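Local coordinates for teichoic acid biosynthesis protein F (Staphylococcus epidermidis, PDB 3L7I), which takes part in teichoic acid biosynthesis, its modelled C-terminal part having a GT-B-like fold with two parallel Rossmann-like sheets, at residues Val540-Pro545 with Val578-Met583; Leu619-Ser624 with Arg635-Phe640; Pro663-Thr668 with Gln685-Lys690. All coordinates share one frame; numbering follows the deposited sequence.

Interaction 1: residues Val540-Pro545 with Val578-Met583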
loop_
_atom_site.group_PDB
_atom_site.type_symbol
_atom_site.label_atom_id
_atom_site.label_comp_id
_atom_site.label_asym_id
_atom_site.label_seq_id
_atom_site.Cartn_x
_atom_site.Cartn_y
_atom_site.Cartn_z
ATOM N N VAL A 540 43.759 -44.200 -28.604
ATOM C CA VAL A 540 43.173 -43.285 -27.631
ATOM C C VAL A 540 42.073 -43.882 -26.751
ATOM O O VAL A 540 40.987 -44.216 -27.236
ATOM C CB VAL A 540 42.622 -42.043 -28.345
ATOM C CG1 VAL A 540 41.778 -41.201 -27.395
ATOM C CG2 VAL A 540 43.753 -41.245 -28.936
ATOM N N ILE A 541 42.362 -43.998 -25.455
ATOM C CA ILE A 541 41.356 -44.408 -24.478
ATOM C C ILE A 541 40.708 -43.163 -23.844
ATOM O O ILE A 541 41.397 -42.167 -23.545
ATOM C CB ILE A 541 41.989 -45.304 -23.378
ATOM C CG1 ILE A 541 42.479 -46.616 -23.967
ATOM C CG2 ILE A 541 41.002 -45.638 -22.305
ATOM C CD1 ILE A 541 43.506 -47.292 -23.097
ATOM N N MET A 542 39.388 -43.206 -23.673
ATOM C CA MET A 542 38.686 -42.166 -22.914
ATOM C C MET A 542 38.085 -42.724 -21.645
ATOM O O MET A 542 37.484 -43.792 -21.656
ATOM C CB MET A 542 37.575 -41.510 -23.723
ATOM C CG MET A 542 37.474 -40.022 -23.432
ATOM S SD MET A 542 35.810 -39.340 -23.489
ATOM C CE MET A 542 34.979 -40.637 -24.381
ATOM N N TYR A 543 38.220 -41.987 -20.554
ATOM C CA TYR A 543 37.745 -42.477 -19.269
ATOM C C TYR A 543 36.789 -41.471 -18.671
ATOM O O TYR A 543 37.166 -40.340 -18.416
ATOM C CB TYR A 543 38.931 -42.692 -18.341
ATOM C CG TYR A 543 38.568 -43.192 -16.978
ATOM C CD1 TYR A 543 37.542 -44.103 -16.795
ATOM C CD2 TYR A 543 39.269 -42.771 -15.867
ATOM C CE1 TYR A 543 37.214 -44.566 -15.527
ATOM C CE2 TYR A 543 38.960 -43.226 -14.615
ATOM C CZ TYR A 543 37.935 -44.121 -14.441
ATOM O OH TYR A 543 37.655 -44.558 -13.160
ATOM N N ALA A 544 35.549 -41.852 -18.431
ATOM C CA ALA A 544 34.594 -40.861 -17.949
ATOM C C ALA A 544 33.669 -41.439 -16.895
ATOM O O ALA A 544 32.566 -41.889 -17.197
ATOM C CB ALA A 544 33.807 -40.310 -19.106
ATOM N N PRO A 545 34.121 -41.416 -15.643
ATOM C CA PRO A 545 33.425 -41.986 -14.494
ATOM C C PRO A 545 32.420 -40.998 -13.947
ATOM O O PRO A 545 32.707 -39.798 -13.916
ATOM C CB PRO A 545 34.544 -42.140 -13.459
ATOM C CG PRO A 545 35.774 -41.471 -14.050
ATOM C CD PRO A 545 35.360 -40.726 -15.254
ATOM N N VAL A 578 47.195 -43.219 -25.458
ATOM C CA VAL A 578 47.099 -42.030 -24.659
ATOM C C VAL A 578 45.704 -42.074 -24.016
ATOM O O VAL A 578 44.750 -42.565 -24.632
ATOM C CB VAL A 578 47.341 -40.820 -25.538
ATOM C CG1 VAL A 578 46.024 -40.220 -26.002
ATOM C CG2 VAL A 578 48.173 -39.833 -24.798
ATOM N N ILE A 579 45.564 -41.627 -22.775
ATOM C CA ILE A 579 44.246 -41.727 -22.130
ATOM C C ILE A 579 43.591 -40.368 -21.809
ATOM O O ILE A 579 44.206 -39.513 -21.151
ATOM C CB ILE A 579 44.308 -42.617 -20.871
ATOM C CG1 ILE A 579 42.918 -42.855 -20.315
ATOM C CG2 ILE A 579 45.220 -42.019 -19.802
ATOM C CD1 ILE A 579 42.971 -43.714 -19.045
ATOM N N LEU A 580 42.366 -40.153 -22.291
ATOM C CA LEU A 580 41.668 -38.885 -22.019
ATOM C C LEU A 580 40.818 -38.982 -20.761
ATOM O O LEU A 580 39.917 -39.827 -20.686
ATOM C CB LEU A 580 40.795 -38.468 -23.200
ATOM C CG LEU A 580 41.467 -38.486 -24.569
ATOM C CD1 LEU A 580 40.581 -37.920 -25.659
ATOM C CD2 LEU A 580 42.767 -37.719 -24.478
ATOM N N LEU A 581 41.104 -38.137 -19.772
ATOM C CA LEU A 581 40.356 -38.156 -18.519
ATOM C C LEU A 581 39.258 -37.085 -18.521
ATOM O O LEU A 581 39.546 -35.875 -18.477
ATOM C CB LEU A 581 41.285 -37.941 -17.321
ATOM C CG LEU A 581 42.537 -38.805 -17.213
ATOM C CD1 LEU A 581 43.358 -38.427 -15.992
ATOM C CD2 LEU A 581 42.206 -40.296 -17.177
ATOM N N ARG A 582 38.004 -37.526 -18.571
ATOM C CA ARG A 582 36.877 -36.615 -18.506
ATOM C C ARG A 582 36.197 -36.703 -17.151
ATOM O O ARG A 582 35.330 -37.545 -16.939
ATOM C CB ARG A 582 35.882 -36.926 -19.622
ATOM C CG ARG A 582 34.583 -36.134 -19.510
ATOM C CD ARG A 582 34.083 -35.629 -20.854
ATOM N NE ARG A 582 34.546 -34.274 -21.079
ATOM C CZ ARG A 582 33.750 -33.248 -21.349
ATOM N NH1 ARG A 582 32.437 -33.420 -21.476
ATOM N NH2 ARG A 582 34.281 -32.046 -21.525
ATOM N N MET A 583 36.574 -35.814 -16.246
ATOM C CA MET A 583 36.106 -35.864 -14.864
ATOM C C MET A 583 35.155 -34.732 -14.513
ATOM O O MET A 583 35.108 -33.728 -15.205
ATOM C CB MET A 583 37.314 -35.755 -13.940
ATOM C CG MET A 583 38.567 -36.355 -14.537
ATOM S SD MET A 583 38.428 -38.137 -14.422
ATOM C CE MET A 583 38.798 -38.339 -12.676
#

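Interaction 2: residues Leu619-Ser624 with Arg635-Phe640. With SO4 (sulfate ion), chain G.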
loop_
_atom_site.group_PDB
_atom_site.type_symbol
_atom_site.label_atom_id
_atom_site.label_comp_id
_atom_site.label_asym_id
_atom_site.label_seq_id
_atom_site.Cartn_x
_atom_site.Cartn_y
_atom_site.Cartn_z
ATOM N N LEU A 619 35.901 -46.577 -24.832
ATOM C CA LEU A 619 35.370 -45.787 -23.725
ATOM C C LEU A 619 35.518 -46.562 -22.418
ATOM O O LEU A 619 35.202 -47.754 -22.355
ATOM C CB LEU A 619 33.889 -45.498 -23.957
ATOM C CG LEU A 619 33.453 -44.112 -23.464
ATOM C CD1 LEU A 619 31.946 -43.998 -23.330
ATOM C CD2 LEU A 619 34.138 -43.771 -22.164
ATOM N N ILE A 620 35.997 -45.920 -21.363
ATOM C CA ILE A 620 35.891 -46.554 -20.055
ATOM C C ILE A 620 34.975 -45.688 -19.227
ATOM O O ILE A 620 35.183 -44.471 -19.110
ATOM C CB ILE A 620 37.236 -46.698 -19.337
ATOM C CG1 ILE A 620 38.245 -47.386 -20.243
ATOM C CG2 ILE A 620 37.071 -47.482 -18.039
ATOM C CD1 ILE A 620 39.573 -47.585 -19.574
ATOM N N THR A 621 33.949 -46.311 -18.664
ATOM C CA THR A 621 32.994 -45.576 -17.862
ATOM C C THR A 621 32.463 -46.487 -16.745
ATOM O O THR A 621 33.045 -47.545 -16.490
ATOM C CB THR A 621 31.895 -45.028 -18.756
ATOM O OG1 THR A 621 31.096 -44.121 -18.001
ATOM C CG2 THR A 621 31.029 -46.161 -19.306
ATOM N N ASP A 622 31.404 -46.074 -16.048
ATOM C CA ASP A 622 30.783 -46.953 -15.062
ATOM C C ASP A 622 29.263 -46.923 -15.091
ATOM O O ASP A 622 28.652 -47.840 -15.631
ATOM C CB ASP A 622 31.309 -46.688 -13.653
ATOM C CG ASP A 622 31.416 -45.230 -13.344
ATOM O OD1 ASP A 622 32.548 -44.761 -13.165
ATOM O OD2 ASP A 622 30.376 -44.538 -13.281
ATOM N N TYR A 623 28.660 -45.883 -14.506
ATOM C CA TYR A 623 27.211 -45.704 -14.522
ATOM C C TYR A 623 26.886 -44.395 -15.209
ATOM O O TYR A 623 26.642 -43.389 -14.562
ATOM C CB TYR A 623 26.662 -45.657 -13.093
ATOM C CG TYR A 623 27.443 -46.520 -12.168
ATOM C CD1 TYR A 623 28.224 -45.961 -11.165
ATOM C CD2 TYR A 623 27.446 -47.912 -12.329
ATOM C CE1 TYR A 623 28.975 -46.767 -10.326
ATOM C CE2 TYR A 623 28.193 -48.726 -11.503
ATOM C CZ TYR A 623 28.958 -48.155 -10.498
ATOM O OH TYR A 623 29.705 -48.964 -9.664
ATOM N N SER A 624 26.868 -44.375 -16.525
ATOM C CA SER A 624 26.651 -43.106 -17.178
ATOM C C SER A 624 25.879 -43.280 -18.449
ATOM O O SER A 624 26.079 -44.243 -19.189
ATOM C CB SER A 624 27.982 -42.427 -17.470
ATOM O OG SER A 624 27.769 -41.217 -18.168
ATOM N N ARG A 635 32.096 -49.482 -30.847
ATOM C CA ARG A 635 33.459 -49.684 -30.419
ATOM C C ARG A 635 33.422 -50.301 -29.027
ATOM O O ARG A 635 32.384 -50.293 -28.377
ATOM C CB ARG A 635 34.232 -48.349 -30.448
ATOM C CG ARG A 635 35.046 -48.119 -31.709
ATOM C CD ARG A 635 34.545 -47.024 -32.613
ATOM N NE ARG A 635 35.170 -45.748 -32.285
ATOM C CZ ARG A 635 35.349 -44.723 -33.129
ATOM N NH1 ARG A 635 35.906 -43.608 -32.672
ATOM N NH2 ARG A 635 34.973 -44.785 -34.406
ATOM N N PRO A 636 34.552 -50.857 -28.569
ATOM C CA PRO A 636 34.615 -51.499 -27.250
ATOM C C PRO A 636 34.388 -50.516 -26.110
ATOM O O PRO A 636 35.000 -49.453 -26.101
ATOM C CB PRO A 636 36.057 -52.009 -27.177
ATOM C CG PRO A 636 36.519 -52.062 -28.573
ATOM C CD PRO A 636 35.832 -50.957 -29.285
ATOM N N GLN A 637 33.524 -50.868 -25.166
ATOM C CA GLN A 637 33.420 -50.111 -23.931
ATOM C C GLN A 637 33.813 -51.032 -22.780
ATOM O O GLN A 637 33.718 -52.252 -22.906
ATOM C CB GLN A 637 32.010 -49.559 -23.722
ATOM C CG GLN A 637 31.389 -48.923 -24.947
ATOM C CD GLN A 637 30.204 -48.030 -24.607
ATOM O OE1 GLN A 637 30.108 -47.502 -23.493
ATOM N NE2 GLN A 637 29.304 -47.839 -25.573
ATOM N N PHE A 638 34.287 -50.432 -21.687
ATOM C CA PHE A 638 34.632 -51.125 -20.450
ATOM C C PHE A 638 33.913 -50.436 -19.307
ATOM O O PHE A 638 33.531 -49.260 -19.414
ATOM C CB PHE A 638 36.134 -51.061 -20.194
ATOM C CG PHE A 638 36.949 -51.840 -21.179
ATOM C CD1 PHE A 638 37.255 -53.188 -20.945
ATOM C CD2 PHE A 638 37.415 -51.244 -22.346
ATOM C CE1 PHE A 638 38.014 -53.918 -21.854
ATOM C CE2 PHE A 638 38.172 -51.978 -23.247
ATOM C CZ PHE A 638 38.471 -53.308 -23.001
ATOM N N PHE A 639 33.749 -51.153 -18.205
ATOM C CA PHE A 639 32.942 -50.668 -17.102
ATOM C C PHE A 639 33.612 -50.962 -15.790
ATOM O O PHE A 639 33.499 -52.048 -15.239
ATOM C CB PHE A 639 31.535 -51.255 -17.193
ATOM C CG PHE A 639 30.858 -50.888 -18.464
ATOM C CD1 PHE A 639 30.254 -49.634 -18.604
ATOM C CD2 PHE A 639 30.920 -51.732 -19.562
ATOM C CE1 PHE A 639 29.669 -49.251 -19.803
ATOM C CE2 PHE A 639 30.339 -51.354 -20.766
ATOM C CZ PHE A 639 29.704 -50.114 -20.886
ATOM N N PHE A 640 34.336 -49.970 -15.310
ATOM C CA PHE A 640 35.158 -50.103 -14.126
ATOM C C PHE A 640 34.329 -49.784 -12.866
ATOM O O PHE A 640 34.526 -48.769 -12.201
ATOM C CB PHE A 640 36.329 -49.155 -14.295
ATOM C CG PHE A 640 37.259 -49.131 -13.156
ATOM C CD1 PHE A 640 37.799 -47.931 -12.729
ATOM C CD2 PHE A 640 37.627 -50.294 -12.517
ATOM C CE1 PHE A 640 38.699 -47.891 -11.667
ATOM C CE2 PHE A 640 38.530 -50.264 -11.452
ATOM C CZ PHE A 640 39.062 -49.061 -11.023
HETATM S S SO4 G . 24.486 -39.817 -15.928
HETATM O O1 SO4 G . 25.545 -39.015 -15.299
HETATM O O2 SO4 G . 24.244 -41.018 -15.123
HETATM O O3 SO4 G . 23.248 -39.043 -16.016
HETATM O O4 SO4 G . 24.908 -40.197 -17.276
HETATM O O HOH W 1 35.176 -45.775 -13.144
#

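Interaction 3: residues Pro663-Thr668 with Gln685-Lys690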
loop_
_atom_site.group_PDB
_atom_site.type_symbol
_atom_site.label_atom_id
_atom_site.label_comp_id
_atom_site.label_asym_id
_atom_site.label_seq_id
_atom_site.Cartn_x
_atom_site.Cartn_y
_atom_site.Cartn_z
ATOM N N PRO A 663 27.558 -53.464 -23.373
ATOM C CA PRO A 663 28.376 -53.742 -24.559
ATOM C C PRO A 663 29.771 -54.242 -24.236
ATOM O O PRO A 663 30.489 -54.616 -25.156
ATOM C CB PRO A 663 28.521 -52.368 -25.224
ATOM C CG PRO A 663 28.034 -51.368 -24.244
ATOM C CD PRO A 663 27.668 -52.056 -22.969
ATOM N N GLY A 664 30.154 -54.216 -22.964
ATOM C CA GLY A 664 31.484 -54.625 -22.556
ATOM C C GLY A 664 31.501 -55.267 -21.187
ATOM O O GLY A 664 30.495 -55.317 -20.493
ATOM N N PRO A 665 32.670 -55.740 -20.774
ATOM C CA PRO A 665 32.832 -56.463 -19.505
ATOM C C PRO A 665 32.761 -55.533 -18.280
ATOM O O PRO A 665 33.065 -54.353 -18.414
ATOM C CB PRO A 665 34.251 -57.035 -19.618
ATOM C CG PRO A 665 34.839 -56.460 -20.925
ATOM C CD PRO A 665 33.956 -55.384 -21.385
ATOM N N ILE A 666 32.380 -56.041 -17.113
ATOM C CA ILE A 666 32.487 -55.238 -15.894
ATOM C C ILE A 666 33.767 -55.593 -15.161
ATOM O O ILE A 666 34.004 -56.752 -14.860
ATOM C CB ILE A 666 31.307 -55.471 -14.915
ATOM C CG1 ILE A 666 29.973 -55.128 -15.585
ATOM C CG2 ILE A 666 31.523 -54.664 -13.620
ATOM C CD1 ILE A 666 28.772 -55.520 -14.791
ATOM N N TYR A 667 34.599 -54.608 -14.864
ATOM C CA TYR A 667 35.781 -54.884 -14.061
ATOM C C TYR A 667 35.649 -54.192 -12.711
ATOM O O TYR A 667 35.214 -53.053 -12.639
ATOM C CB TYR A 667 37.063 -54.431 -14.788
ATOM C CG TYR A 667 37.597 -55.420 -15.809
ATOM C CD1 TYR A 667 38.461 -56.441 -15.437
ATOM C CD2 TYR A 667 37.240 -55.326 -17.146
ATOM C CE1 TYR A 667 38.947 -57.342 -16.366
ATOM C CE2 TYR A 667 37.717 -56.221 -18.081
ATOM C CZ TYR A 667 38.569 -57.228 -17.686
ATOM O OH TYR A 667 39.041 -58.115 -18.623
ATOM N N THR A 668 36.014 -54.872 -11.638
ATOM C CA THR A 668 36.012 -54.227 -10.334
ATOM C C THR A 668 37.427 -53.805 -9.924
ATOM O O THR A 668 37.613 -52.837 -9.191
ATOM C CB THR A 668 35.324 -55.105 -9.250
ATOM O OG1 THR A 668 35.824 -56.458 -9.313
ATOM C CG2 THR A 668 33.830 -55.123 -9.470
ATOM N N GLN A 685 36.440 -58.371 -30.942
ATOM C CA GLN A 685 35.970 -59.681 -31.364
ATOM C C GLN A 685 35.146 -60.386 -30.291
ATOM O O GLN A 685 34.040 -60.868 -30.559
ATOM C CB GLN A 685 37.149 -60.566 -31.744
ATOM C CG GLN A 685 37.771 -60.229 -33.076
ATOM C CD GLN A 685 38.898 -61.171 -33.419
ATOM O OE1 GLN A 685 38.829 -62.369 -33.131
ATOM N NE2 GLN A 685 39.950 -60.636 -34.032
ATOM N N GLN A 686 35.687 -60.469 -29.081
ATOM C CA GLN A 686 34.988 -61.160 -28.004
ATOM C C GLN A 686 33.594 -60.591 -27.781
ATOM O O GLN A 686 32.657 -61.346 -27.516
ATOM C CB GLN A 686 35.789 -61.122 -26.703
ATOM C CG GLN A 686 36.653 -62.355 -26.478
ATOM C CD GLN A 686 37.650 -62.178 -25.341
ATOM O OE1 GLN A 686 37.500 -61.281 -24.496
ATOM N NE2 GLN A 686 38.679 -63.034 -25.315
ATOM N N TYR A 687 33.459 -59.271 -27.912
ATOM C CA TYR A 687 32.210 -58.590 -27.584
ATOM C C TYR A 687 31.459 -58.060 -28.786
ATOM O O TYR A 687 30.543 -57.254 -28.642
ATOM C CB TYR A 687 32.476 -57.449 -26.609
ATOM C CG TYR A 687 33.023 -57.952 -25.314
ATOM C CD1 TYR A 687 34.384 -57.914 -25.059
ATOM C CD2 TYR A 687 32.181 -58.509 -24.359
ATOM C CE1 TYR A 687 34.897 -58.395 -23.875
ATOM C CE2 TYR A 687 32.680 -58.998 -23.166
ATOM C CZ TYR A 687 34.043 -58.941 -22.927
ATOM O OH TYR A 687 34.564 -59.430 -21.738
ATOM N N GLN A 688 31.843 -58.504 -29.974
ATOM C CA GLN A 688 31.155 -58.051 -31.169
ATOM C C GLN A 688 29.659 -58.366 -31.042
ATOM O O GLN A 688 28.820 -57.504 -31.291
ATOM C CB GLN A 688 31.797 -58.645 -32.416
ATOM C CG GLN A 688 31.383 -58.015 -33.734
ATOM C CD GLN A 688 31.622 -56.524 -33.811
ATOM O OE1 GLN A 688 32.585 -55.995 -33.259
ATOM N NE2 GLN A 688 30.741 -55.834 -34.516
ATOM N N GLU A 689 29.332 -59.582 -30.606
ATOM C CA GLU A 689 27.946 -59.971 -30.343
ATOM C C GLU A 689 27.206 -58.982 -29.442
ATOM O O GLU A 689 26.108 -58.539 -29.767
ATOM C CB GLU A 689 27.915 -61.350 -29.696
ATOM C CG GLU A 689 28.186 -62.491 -30.658
ATOM C CD GLU A 689 26.913 -63.012 -31.312
ATOM O OE1 GLU A 689 25.818 -62.583 -30.878
ATOM O OE2 GLU A 689 27.004 -63.850 -32.246
ATOM N N LYS A 690 27.817 -58.653 -28.306
ATOM C CA LYS A 690 27.216 -57.751 -27.314
ATOM C C LYS A 690 27.144 -56.270 -27.747
ATOM O O LYS A 690 26.172 -55.570 -27.456
ATOM C CB LYS A 690 27.930 -57.882 -25.957
ATOM C CG LYS A 690 27.571 -59.156 -25.203
ATOM C CD LYS A 690 27.909 -59.061 -23.722
ATOM C CE LYS A 690 27.126 -60.104 -22.914
ATOM N NZ LYS A 690 27.446 -61.532 -23.286
#

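Interaction 1: residues Val540-Pro545 with Val578-Met583
V540 begins the pairing of parallel strands 539-543 and 577-581, which with helix 566-573 form a beta-alpha-beta unit of a Rossmann-like sheet; side chains fall alternately on its two faces. V540 CG2 lies beside V578 CG1, the two valines pointing the same way, while CG1, anti to the backbone N (chi1 169°), reaches L580 CD1 at 3.9 Å. I541 turns to the other face and grips the neighbour with both backbone groups: its N donates to V578 O at 2.9 Å, and its O accepts from L580 N at 2.6 Å, nearly along the C=O axis. Beside these bonds I541 CG2 rests on I579 CG1. M542 returns to the valine face and crosses L580 obliquely, CG 3.7 Å from CB; its bent chain touches F613 of helix 609-614. Y543 repeats the double grip, its N bonding L580 O and its O receiving R582 N at 2.9 Å; its ring has L581 CD2 at its edge and P545 CG over one face. P545 CD approaches M583 SD at 4.1 Å. Since I541 and Y543 bond to 578-582 while V540, M542 and A544 bond to the chain at D617-I620, the backbone of this inner strand is paired along both edges.

Interaction 2: residues Leu619-Ser624 with Arg635-Phe640
Entering from the loop, P636 offers its O to L619 N at 3.3 Å, the donor lying in the carbonyl plane, and so starts the parallel pairing within the beta-alpha-beta crossover of strand 618-621, helix 626-630 and strand 637-640. Q637 runs alongside L619, its OE1 4.0 Å from L619 CD1; the amide's NE2 is held by M627 O of the helix. F638 bonds twice through its backbone: its N donates to L619 O at 2.9 Å, and its O accepts T621 N at 3.1 Å from above the carbonyl plane. The F638 side chain packs on L673 and L677 of helix 670-677. F639 goes to the opposite face, beside T621, whose CG2 approaches its ring obliquely while OG1 bonds A544 O. F640 N closes the backbone pairing on T621 O at 3.0 Å, and F640 crosses I620 obliquely, CB against CG2. A water donates to both F640 O and D622 OD1; D622 OD2 holds Y623 N through its anti lone pair. With R548 and T546 also bonded, this buried carboxylate is probably ionised. S624 OG caps V626 N and donates to a sulfate ion, probably from the crystallisation liquor, so the site is at least compatible with an anion.

Interaction 3: residues Pro663-Thr668 with Gln685-Lys690
The pyrrolidine ring of P665 lies across the phenol ring of Y687, meeting one face from above. Its CD sits 4.1 Å from the centre of that ring, 21° off the normal, a CH-pi contact displaced toward the rim, and its CG sits over the hydroxyl end of the ring, nearest CZ and OH. Nearer the backbone, the same tyrosine is approached obliquely by G664 CA, 4.3 Å from its CD2, and by P663 O, 3.8 Å from its CB. P663 CA comes within 4.1 Å of K690 O, in the first turn of helix 688-698.

The contact joins the lead-in to the short, weakly bonded edge strand 666-667 of the six-stranded parallel, Rossmann-like sheet with the junction of helices 680-686 and 688-698. Y687 itself makes the junction: it leaves helical geometry after the first helix and occupies the N-cap position of the second, and its CG stands anti to the carbonyl carbon (chi1 -63°), with the CB directed toward the loop. Farther out, Q688 N bonds Q685 O across the break at 3.3 Å. Within the sheet, P665 also touches F638, and P663 touches Q637 and F639.

How the interactions relate
Followed from the N terminus, the chain makes its three contacts in series, none nested within or crossing another. Interaction 1 closes the loop from 540 to 583 as a beta-alpha-beta unit passing through helix 566-573; interaction 2 closes a shorter one from 619 to 640 through helix 626-630. The two meet directly, M542 O and A544 N probably bonding I620 N and O, because strands 539-543 and 618-621 are neighbours. Interaction 3 then closes 663 to 690 at the sheet's far edge, where F639 O probably bonds Y667 N at 2.8 Å. Interaction 2 bridges the others: at least one segment of each contact belongs to the same sheet, and interaction 3 adds the helices flanking its edge.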